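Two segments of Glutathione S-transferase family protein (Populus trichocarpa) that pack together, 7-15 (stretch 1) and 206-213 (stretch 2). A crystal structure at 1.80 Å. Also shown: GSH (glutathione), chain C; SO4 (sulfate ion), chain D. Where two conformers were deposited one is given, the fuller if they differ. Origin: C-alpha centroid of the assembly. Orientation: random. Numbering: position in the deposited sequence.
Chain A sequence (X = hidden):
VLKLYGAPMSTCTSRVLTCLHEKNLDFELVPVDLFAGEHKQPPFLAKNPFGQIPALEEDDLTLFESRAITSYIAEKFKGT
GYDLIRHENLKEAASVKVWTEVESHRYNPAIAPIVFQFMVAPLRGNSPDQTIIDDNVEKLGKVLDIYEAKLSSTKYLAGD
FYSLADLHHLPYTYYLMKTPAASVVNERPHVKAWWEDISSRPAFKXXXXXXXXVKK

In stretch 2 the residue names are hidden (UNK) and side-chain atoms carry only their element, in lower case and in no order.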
# COMPACT_ATOMS: atom_id res chain seq x y z
N ALA A 7 -17.97 3.31 -10.29
CA ALA A 7 -19.22 2.56 -10.38
C ALA A 7 -19.58 1.97 -9.02
O ALA A 7 -18.70 1.45 -8.33
CB ALA A 7 -19.09 1.46 -11.42
N PRO A 8 -20.86 2.04 -8.63
CA PRO A 8 -21.29 1.55 -7.31
C PRO A 8 -20.91 0.09 -7.01
O PRO A 8 -20.66 -0.25 -5.86
CB PRO A 8 -22.81 1.69 -7.36
CG PRO A 8 -23.06 2.79 -8.31
CD PRO A 8 -21.97 2.71 -9.34
N MET A 9 -20.86 -0.75 -8.05
CA MET A 9 -20.68 -2.18 -7.85
C MET A 9 -19.21 -2.59 -7.68
O MET A 9 -18.92 -3.71 -7.26
CB MET A 9 -21.30 -2.94 -9.03
CG MET A 9 -21.34 -4.45 -8.84
SD MET A 9 -22.53 -5.27 -9.92
CE MET A 9 -24.07 -4.86 -9.09
N SER A 10 -18.27 -1.70 -8.00
CA SER A 10 -16.86 -2.05 -7.94
C SER A 10 -16.30 -1.88 -6.53
O SER A 10 -16.65 -0.93 -5.81
CB SER A 10 -16.04 -1.23 -8.93
OG SER A 10 -15.77 0.07 -8.45
N THR A 11 -15.43 -2.80 -6.14
CA THR A 11 -14.80 -2.80 -4.83
C THR A 11 -14.02 -1.52 -4.58
O THR A 11 -14.04 -0.98 -3.48
CB THR A 11 -13.84 -3.98 -4.67
OG1 THR A 11 -12.89 -3.97 -5.75
CG2 THR A 11 -14.60 -5.29 -4.68
N CYS A 12 -13.32 -1.07 -5.61
CA CYS A 12 -12.43 0.07 -5.50
C CYS A 12 -13.21 1.38 -5.31
O CYS A 12 -12.79 2.24 -4.54
CB CYS A 12 -11.54 0.14 -6.74
SG CYS A 12 -10.66 -1.40 -7.06
N THR A 13 -14.34 1.52 -6.00
CA THR A 13 -15.19 2.69 -5.80
C THR A 13 -15.86 2.62 -4.43
O THR A 13 -15.95 3.63 -3.72
CB THR A 13 -16.28 2.81 -6.88
OG1 THR A 13 -15.67 2.77 -8.17
CG2 THR A 13 -17.05 4.12 -6.73
N SER A 14 -16.34 1.43 -4.07
CA SER A 14 -17.05 1.25 -2.80
C SER A 14 -16.17 1.60 -1.61
O SER A 14 -16.67 2.05 -0.58
CB SER A 14 -17.55 -0.19 -2.67
OG SER A 14 -18.61 -0.44 -3.57
N ARG A 15 -14.87 1.37 -1.73
CA ARG A 15 -13.94 1.70 -0.66
C ARG A 15 -13.99 3.20 -0.36
O ARG A 15 -13.97 3.62 0.80
CB ARG A 15 -12.51 1.27 -1.01
CG ARG A 15 -11.55 1.34 0.16
CD ARG A 15 -10.20 0.70 -0.14
NE ARG A 15 -10.30 -0.74 -0.38
CZ ARG A 15 -10.16 -1.33 -1.56
NH1 ARG A 15 -9.88 -0.63 -2.66
NH2 ARG A 15 -10.28 -2.65 -1.65
N UNK A 206 -25.27 1.37 3.25
CA UNK A 206 -25.75 2.13 2.11
C UNK A 206 -24.95 1.77 0.86
O UNK A 206 -25.48 1.76 -0.25
c UNK A 206 -25.65 3.63 2.39
c UNK A 206 -26.33 4.49 1.33
n UNK A 206 -26.83 8.27 0.88
c UNK A 206 -26.96 6.81 0.62
c UNK A 206 -26.23 5.98 1.66
N UNK A 207 -23.67 1.47 1.05
CA UNK A 207 -22.78 1.12 -0.05
C UNK A 207 -22.98 -0.33 -0.48
O UNK A 207 -22.84 -0.66 -1.66
c UNK A 207 -21.30 1.35 0.35
c UNK A 207 -20.36 1.02 -0.80
c UNK A 207 -21.09 2.79 0.80
N UNK A 208 -23.31 -1.18 0.49
CA UNK A 208 -23.49 -2.61 0.23
C UNK A 208 -24.61 -2.85 -0.78
O UNK A 208 -24.54 -3.80 -1.56
c UNK A 208 -23.79 -3.34 1.53
N UNK A 209 -25.62 -2.00 -0.76
CA UNK A 209 -26.74 -2.11 -1.69
C UNK A 209 -26.25 -2.07 -3.13
O UNK A 209 -26.69 -2.86 -3.97
c UNK A 209 -27.75 -0.98 -1.47
c UNK A 209 -28.24 -0.82 -0.04
c UNK A 209 -29.24 0.31 0.12
o UNK A 209 -29.24 0.98 1.18
o UNK A 209 -30.04 0.54 -0.81
N UNK A 210 -25.33 -1.15 -3.40
CA UNK A 210 -24.83 -0.95 -4.75
C UNK A 210 -23.94 -2.08 -5.22
O UNK A 210 -23.70 -2.23 -6.42
N UNK A 211 -23.45 -2.89 -4.29
CA UNK A 211 -22.56 -3.99 -4.63
C UNK A 211 -23.34 -5.29 -4.89
O UNK A 211 -22.74 -6.30 -5.25
c UNK A 211 -21.55 -4.21 -3.51
c UNK A 211 -20.77 -2.96 -3.13
c UNK A 211 -18.31 -4.18 -3.00
s UNK A 211 -19.45 -3.28 -1.96
N UNK A 212 -24.66 -5.24 -4.73
CA UNK A 212 -25.50 -6.42 -4.89
C UNK A 212 -26.12 -6.54 -6.27
O UNK A 212 -26.63 -5.55 -6.81
c UNK A 212 -26.08 -6.59 -2.43
o UNK A 212 -25.09 -7.28 -2.20
n UNK A 212 -26.73 -5.94 -1.47
c UNK A 212 -26.61 -6.43 -3.84
N UNK A 213 -26.08 -7.76 -6.81
CA UNK A 213 -26.64 -8.12 -8.12
C UNK A 213 -26.77 -6.97 -9.11
O UNK A 213 -26.97 -7.19 -10.31
c UNK A 213 -30.32 -7.11 -5.45
c UNK A 213 -30.76 -6.20 -7.62
c UNK A 213 -28.01 -8.79 -7.94
c UNK A 213 -29.35 -7.93 -6.00
c UNK A 213 -29.06 -7.89 -7.35
c UNK A 213 -31.03 -6.24 -6.27
c UNK A 213 -29.79 -7.03 -8.16
N1 GSH C . -4.98 0.03 -6.75
CA1 GSH C . -6.15 0.50 -7.41
C1 GSH C . -7.04 1.21 -6.42
O11 GSH C . -7.12 0.80 -5.23
O12 GSH C . -7.71 2.21 -6.78
CB1 GSH C . -6.89 -0.67 -8.03
CG1 GSH C . -7.97 -0.13 -8.95
CD1 GSH C . -8.81 -1.25 -9.57
OE1 GSH C . -8.49 -2.42 -9.43
N2 GSH C . -9.98 -0.89 -10.31
CA2 GSH C . -10.82 -1.88 -10.91
C2 GSH C . -10.98 -1.56 -12.40
O2 GSH C . -10.93 -0.41 -12.78
CB2 GSH C . -12.19 -1.83 -10.28
SG2 GSH C . -12.17 -2.50 -8.63
N3 GSH C . -11.22 -2.62 -13.35
CA3 GSH C . -11.39 -2.31 -14.75
C3 GSH C . -10.21 -2.82 -15.58
O31 GSH C . -10.36 -3.05 -16.81
O32 GSH C . -9.09 -3.03 -15.03
S SO4 D . -14.34 -6.08 -8.49
O1 SO4 D . -15.32 -7.13 -8.77
O2 SO4 D . -13.55 -6.45 -7.32
O3 SO4 D . -13.45 -5.92 -9.64
O4 SO4 D . -15.03 -4.82 -8.24
O HOH W 1 -21.92 0.75 -3.83

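Position 206 carries four carbons in a row ending in nitrogen, an unbranched chain with every chi angle near t. It is lysine, K206. The extended chain touches nothing on stretch 1 and lies exposed, which suits a charged amine.

At position 207 one carbon bears two more, branched at CB. The CB points toward stretch 1, and a branch carbon packs on S14. This is valine, V207; its CG1 lies 3.6 Å from S14 CB. A compact, wholly apolar side chain fits this buried site, where a helix residue meets the helix that begins at T11.

Position 208 has a single side-chain carbon, pointing away from stretch 1 and making no contact with it: alanine, A208. So small a side chain suits a helix position that makes no demand on this contact.

Position 209 has three carbons, the third carrying two oxygens. That carboxylate identifies glutamate, E209, whose acidic group suits an exposed site out of reach of stretch 1.

Position 210 has no side-chain atoms, so it is glycine, G210. Here absence matters: an ideal CB would point toward stretch 1 and sit 3.1 Å from P8 CB, a tight fit. Nearby, M9 CA lies 3.3 Å from G210 O, a CA-H...O contact.

Position 211 shows two carbons, a sulfur and a final carbon, unbranched. Its CB points sideways, but the end of the chain comes nearer to stretch 1: the second carbon lies against S14 and the last near T11. This is methionine, M211. Its CG lies 3.3 Å from S14 OG, and its CE lies 4.2 Å from T11 CG2. A flexible thioether chain is well suited to follow this buried surface.

Position 212 has two carbons, the second carrying one oxygen and one nitrogen: an amide, hence asparagine, N212. Its CB points away, and both polar ends are hydrogen-bonded elsewhere in the structure. Its backbone takes part instead, with N212 O 3.5 Å from M9 CE.

Position 213 has one carbon leading to a six-carbon ring, which marks phenylalanine, F213. The CA-to-CB bond points away from stretch 1, and the residue is exposed and poorly ordered. The ring adds little; the close approach is through the backbone, M9 CE to F213 C at 3.4 Å.

The contact works chiefly by shape. No direct hydrogen bond crosses it, and 356 Å² is buried, summed over both sides. V207 and M211 pack on S14, G210 admits the P8-M9 turn, and M9 reaches over the backbone beyond. One water supplies a polar link, donating to P8 O at 2.6 Å and to V207 O at 2.7 Å.

Stretch 2 (206-213) KVAEGMNF
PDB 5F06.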